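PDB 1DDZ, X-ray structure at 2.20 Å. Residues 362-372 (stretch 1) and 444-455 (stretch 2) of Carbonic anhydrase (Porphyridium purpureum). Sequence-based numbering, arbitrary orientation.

Stretch 1 (362-372) SFLSVLQYAVQ
Stretch 2, residues 444-455: NVCATSIVQDAW

Residues 362-372 form an unbroken helical segment, part of a longer helix, with a wider pi-type turn at 369-372. Phi and psi stay near -65° and -47°, and i to i+4 bonds such as Gln-368 N to Leu-364 O (2.8 Å) hold it. The second stretch is kinked: the last part of a helix that begins before Asn-444 gives way at Thr-448 (phi/psi -69/148°) to a new helix, 449-455. This second helix runs nearly parallel to the first, with 17° between their N-to-C directions and 9.9 Å between axes at closest approach. Register is set by Gln-368 CA, 6.1 Å from Ile-450 CA, and by Val-371 CA, 7.3 Å from Val-451 CA.

No hydrogen bond crosses the interface, which buries 416 Å² in total and rests on apolar packing. Its centre is Ile-450, whose CA-to-CB bond points toward the first helix. With chi1 m (-60°) and chi2 t (167°), its side chain enters as a knob between Leu-364, Leu-367, Gln-368 and Val-371. Ile-450 CD1 lies 3.5 Å from Leu-364 O, 3.7 Å from Gln-368 CB and 4.0 Å from Leu-367 CD1, while Ile-450 CG2 meets Val-371 CB at 3.9 Å. The terminal methyl thus reaches the helix backbone itself. Leu-364 (m, t) starts sideways, but its end comes nearer, bringing CD2 to 4.2 Å from Ile-450 CD1.

The CA-to-CB bond of Leu-367 points toward the second stretch, with chi1 between wells (-136°) and chi2 at -150°. In this conformation Leu-367 CD1 is 3.5 Å from Thr-448 OG1 and Leu-367 CD2 4.4 Å from Val-451 CG2. One turn later, Val-371 (t) places CG1 3.8 Å from Ala-454 CB, the small alanine side chain making a close methyl contact.

At the N-terminal end of the contact, Phe-363 (t, chi1 154°; chi2 -119°) extends its ring from the first helix so that CZ lies 4.1 Å from both Val-445 CB and Thr-448 CG2; the valine is at the ring edge, near its plane. Val-445 itself has an off-well chi1 of -8°.

Thr-448 joins packing to capping. Its chi1 of 63° (p) lets Thr-448 OG1 donate to Val-445 O (2.8 Å) and accept from Val-451 N (3.2 Å), so one hydroxyl ties the preceding turn to the N-terminus of the new helix, while Thr-448 CG2 faces the first stretch, 4.2 Å from Leu-364 CD2. Gln-452 (m, m, chi3 -53°) folds back across the same junction, its NE2 donating to Cys-446 O at 2.8 Å. On the first helix, Gln-368 (t, t, chi3 16°) leads its amide away from the interface, where NE2 donates to Gln-372 OE1 (2.9 Å); its aliphatic CB remains against Ile-450.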

# COMPACT_ATOMS: atom_id res chain seq x y z
N SER A 362 -3.28 1.50 -5.48
CA SER A 362 -3.00 1.87 -6.88
C SER A 362 -4.18 1.44 -7.76
O SER A 362 -4.63 2.19 -8.63
CB SER A 362 -1.70 1.22 -7.37
OG SER A 362 -1.49 1.52 -8.74
N PHE A 363 -4.68 0.23 -7.55
CA PHE A 363 -5.83 -0.30 -8.28
C PHE A 363 -7.11 0.48 -7.93
O PHE A 363 -7.83 0.96 -8.83
CB PHE A 363 -5.96 -1.83 -7.99
CG PHE A 363 -7.36 -2.38 -8.12
CD1 PHE A 363 -7.99 -2.96 -7.02
CD2 PHE A 363 -8.04 -2.32 -9.33
CE1 PHE A 363 -9.29 -3.46 -7.11
CE2 PHE A 363 -9.35 -2.82 -9.43
CZ PHE A 363 -9.97 -3.40 -8.31
N LEU A 364 -7.40 0.64 -6.64
CA LEU A 364 -8.60 1.36 -6.19
C LEU A 364 -8.69 2.81 -6.67
O LEU A 364 -9.77 3.28 -7.06
CB LEU A 364 -8.70 1.30 -4.68
CG LEU A 364 -8.90 -0.10 -4.10
CD1 LEU A 364 -8.76 -0.08 -2.59
CD2 LEU A 364 -10.27 -0.63 -4.53
N SER A 365 -7.56 3.51 -6.69
CA SER A 365 -7.52 4.90 -7.13
C SER A 365 -7.86 5.03 -8.61
O SER A 365 -8.61 5.92 -8.99
CB SER A 365 -6.15 5.53 -6.80
OG SER A 365 -5.94 5.53 -5.38
N VAL A 366 -7.31 4.14 -9.44
CA VAL A 366 -7.61 4.16 -10.88
C VAL A 366 -9.09 3.82 -11.09
O VAL A 366 -9.78 4.49 -11.86
CB VAL A 366 -6.75 3.15 -11.69
CG1 VAL A 366 -7.15 3.17 -13.13
CG2 VAL A 366 -5.27 3.48 -11.59
N LEU A 367 -9.57 2.79 -10.38
CA LEU A 367 -10.96 2.33 -10.46
C LEU A 367 -11.92 3.46 -10.12
O LEU A 367 -12.79 3.81 -10.91
CB LEU A 367 -11.21 1.18 -9.47
CG LEU A 367 -11.98 -0.09 -9.84
CD1 LEU A 367 -12.65 -0.61 -8.60
CD2 LEU A 367 -13.01 0.13 -10.93
N GLN A 368 -11.74 4.05 -8.94
CA GLN A 368 -12.61 5.14 -8.50
C GLN A 368 -12.61 6.29 -9.49
O GLN A 368 -13.67 6.78 -9.89
CB GLN A 368 -12.20 5.66 -7.12
CG GLN A 368 -13.16 6.73 -6.65
CD GLN A 368 -12.61 7.58 -5.54
OE1 GLN A 368 -11.41 7.59 -5.29
NE2 GLN A 368 -13.49 8.32 -4.88
N TYR A 369 -11.41 6.72 -9.89
CA TYR A 369 -11.29 7.81 -10.84
C TYR A 369 -12.08 7.52 -12.14
O TYR A 369 -12.81 8.38 -12.63
CB TYR A 369 -9.82 8.07 -11.16
CG TYR A 369 -9.63 9.31 -12.02
CD1 TYR A 369 -9.56 10.56 -11.43
CD2 TYR A 369 -9.56 9.23 -13.40
CE1 TYR A 369 -9.42 11.71 -12.19
CE2 TYR A 369 -9.42 10.38 -14.18
CZ TYR A 369 -9.34 11.62 -13.56
OH TYR A 369 -9.21 12.77 -14.31
N ALA A 370 -11.96 6.30 -12.66
CA ALA A 370 -12.64 5.91 -13.89
C ALA A 370 -14.14 5.73 -13.76
O ALA A 370 -14.91 6.23 -14.56
CB ALA A 370 -12.01 4.63 -14.44
N VAL A 371 -14.54 4.97 -12.75
CA VAL A 371 -15.95 4.68 -12.51
C VAL A 371 -16.72 5.87 -11.95
O VAL A 371 -17.75 6.25 -12.50
CB VAL A 371 -16.11 3.47 -11.55
CG1 VAL A 371 -17.58 3.20 -11.23
CG2 VAL A 371 -15.47 2.22 -12.15
N GLN A 372 -16.23 6.46 -10.87
CA GLN A 372 -16.94 7.57 -10.24
C GLN A 372 -16.83 8.92 -10.92
O GLN A 372 -17.83 9.61 -11.07
CB GLN A 372 -16.50 7.71 -8.80
CG GLN A 372 -17.32 8.73 -8.06
CD GLN A 372 -16.94 8.82 -6.61
OE1 GLN A 372 -16.13 8.05 -6.12
NE2 GLN A 372 -17.51 9.80 -5.91
N ASN A 444 -13.28 -9.54 -7.81
CA ASN A 444 -12.77 -8.48 -6.94
C ASN A 444 -13.22 -7.09 -7.37
O ASN A 444 -13.64 -6.31 -6.53
CB ASN A 444 -11.24 -8.53 -6.87
CG ASN A 444 -10.72 -9.73 -6.13
OD1 ASN A 444 -11.50 -10.53 -5.63
ND2 ASN A 444 -9.40 -9.85 -6.04
N VAL A 445 -13.19 -6.75 -8.66
CA VAL A 445 -13.65 -5.40 -9.01
C VAL A 445 -15.15 -5.27 -8.80
O VAL A 445 -15.61 -4.21 -8.41
CB VAL A 445 -13.16 -4.85 -10.43
CG1 VAL A 445 -12.15 -5.75 -11.07
CG2 VAL A 445 -14.28 -4.51 -11.35
N CYS A 446 -15.89 -6.35 -9.00
CA CYS A 446 -17.34 -6.35 -8.81
C CYS A 446 -17.69 -6.16 -7.33
O CYS A 446 -18.70 -5.52 -6.99
CB CYS A 446 -17.94 -7.66 -9.30
SG CYS A 446 -17.97 -7.83 -11.10
N ALA A 447 -16.85 -6.72 -6.47
CA ALA A 447 -17.03 -6.64 -5.04
C ALA A 447 -16.53 -5.32 -4.40
O ALA A 447 -16.80 -5.10 -3.23
CB ALA A 447 -16.40 -7.86 -4.37
N THR A 448 -15.86 -4.45 -5.14
CA THR A 448 -15.39 -3.20 -4.55
C THR A 448 -16.55 -2.26 -4.20
O THR A 448 -17.55 -2.20 -4.92
CB THR A 448 -14.47 -2.40 -5.50
OG1 THR A 448 -15.20 -2.02 -6.66
CG2 THR A 448 -13.25 -3.21 -5.89
N SER A 449 -16.38 -1.46 -3.15
CA SER A 449 -17.42 -0.50 -2.76
C SER A 449 -17.73 0.43 -3.93
O SER A 449 -18.86 0.84 -4.14
CB SER A 449 -16.93 0.33 -1.56
OG SER A 449 -15.68 0.93 -1.84
N ILE A 450 -16.72 0.66 -4.76
CA ILE A 450 -16.80 1.53 -5.93
C ILE A 450 -17.79 1.04 -6.98
O ILE A 450 -18.67 1.77 -7.41
CB ILE A 450 -15.37 1.71 -6.55
CG1 ILE A 450 -14.43 2.34 -5.52
CG2 ILE A 450 -15.43 2.53 -7.82
CD1 ILE A 450 -12.94 2.30 -5.86
N VAL A 451 -17.69 -0.23 -7.38
CA VAL A 451 -18.60 -0.78 -8.38
C VAL A 451 -19.99 -1.03 -7.77
O VAL A 451 -20.99 -0.79 -8.42
CB VAL A 451 -18.03 -2.08 -9.04
CG1 VAL A 451 -19.04 -2.73 -9.95
CG2 VAL A 451 -16.81 -1.73 -9.83
N GLN A 452 -20.04 -1.47 -6.51
CA GLN A 452 -21.32 -1.71 -5.84
C GLN A 452 -22.11 -0.40 -5.71
O GLN A 452 -23.31 -0.36 -6.00
CB GLN A 452 -21.10 -2.36 -4.48
CG GLN A 452 -20.68 -3.81 -4.56
CD GLN A 452 -21.76 -4.71 -5.16
OE1 GLN A 452 -22.90 -4.71 -4.71
NE2 GLN A 452 -21.39 -5.47 -6.18
N ASP A 453 -21.44 0.68 -5.34
CA ASP A 453 -22.10 1.99 -5.23
C ASP A 453 -22.63 2.43 -6.58
O ASP A 453 -23.78 2.86 -6.70
CB ASP A 453 -21.12 3.06 -4.73
CG ASP A 453 -20.87 2.97 -3.24
OD1 ASP A 453 -21.57 2.20 -2.55
OD2 ASP A 453 -19.96 3.67 -2.75
N ALA A 454 -21.81 2.30 -7.61
CA ALA A 454 -22.23 2.70 -8.94
C ALA A 454 -23.44 1.91 -9.38
O ALA A 454 -24.40 2.48 -9.90
CB ALA A 454 -21.10 2.52 -9.93
N TRP A 455 -23.41 0.60 -9.15
CA TRP A 455 -24.51 -0.27 -9.54
C TRP A 455 -25.80 0.08 -8.86
O TRP A 455 -26.80 0.36 -9.53
CB TRP A 455 -24.20 -1.75 -9.30
CG TRP A 455 -23.42 -2.35 -10.41
CD1 TRP A 455 -23.28 -1.86 -11.68
CD2 TRP A 455 -22.67 -3.56 -10.37
NE1 TRP A 455 -22.50 -2.69 -12.43
CE2 TRP A 455 -22.11 -3.75 -11.65
CE3 TRP A 455 -22.42 -4.51 -9.37
CZ2 TRP A 455 -21.32 -4.86 -11.97
CZ3 TRP A 455 -21.64 -5.61 -9.69
CH2 TRP A 455 -21.10 -5.78 -10.98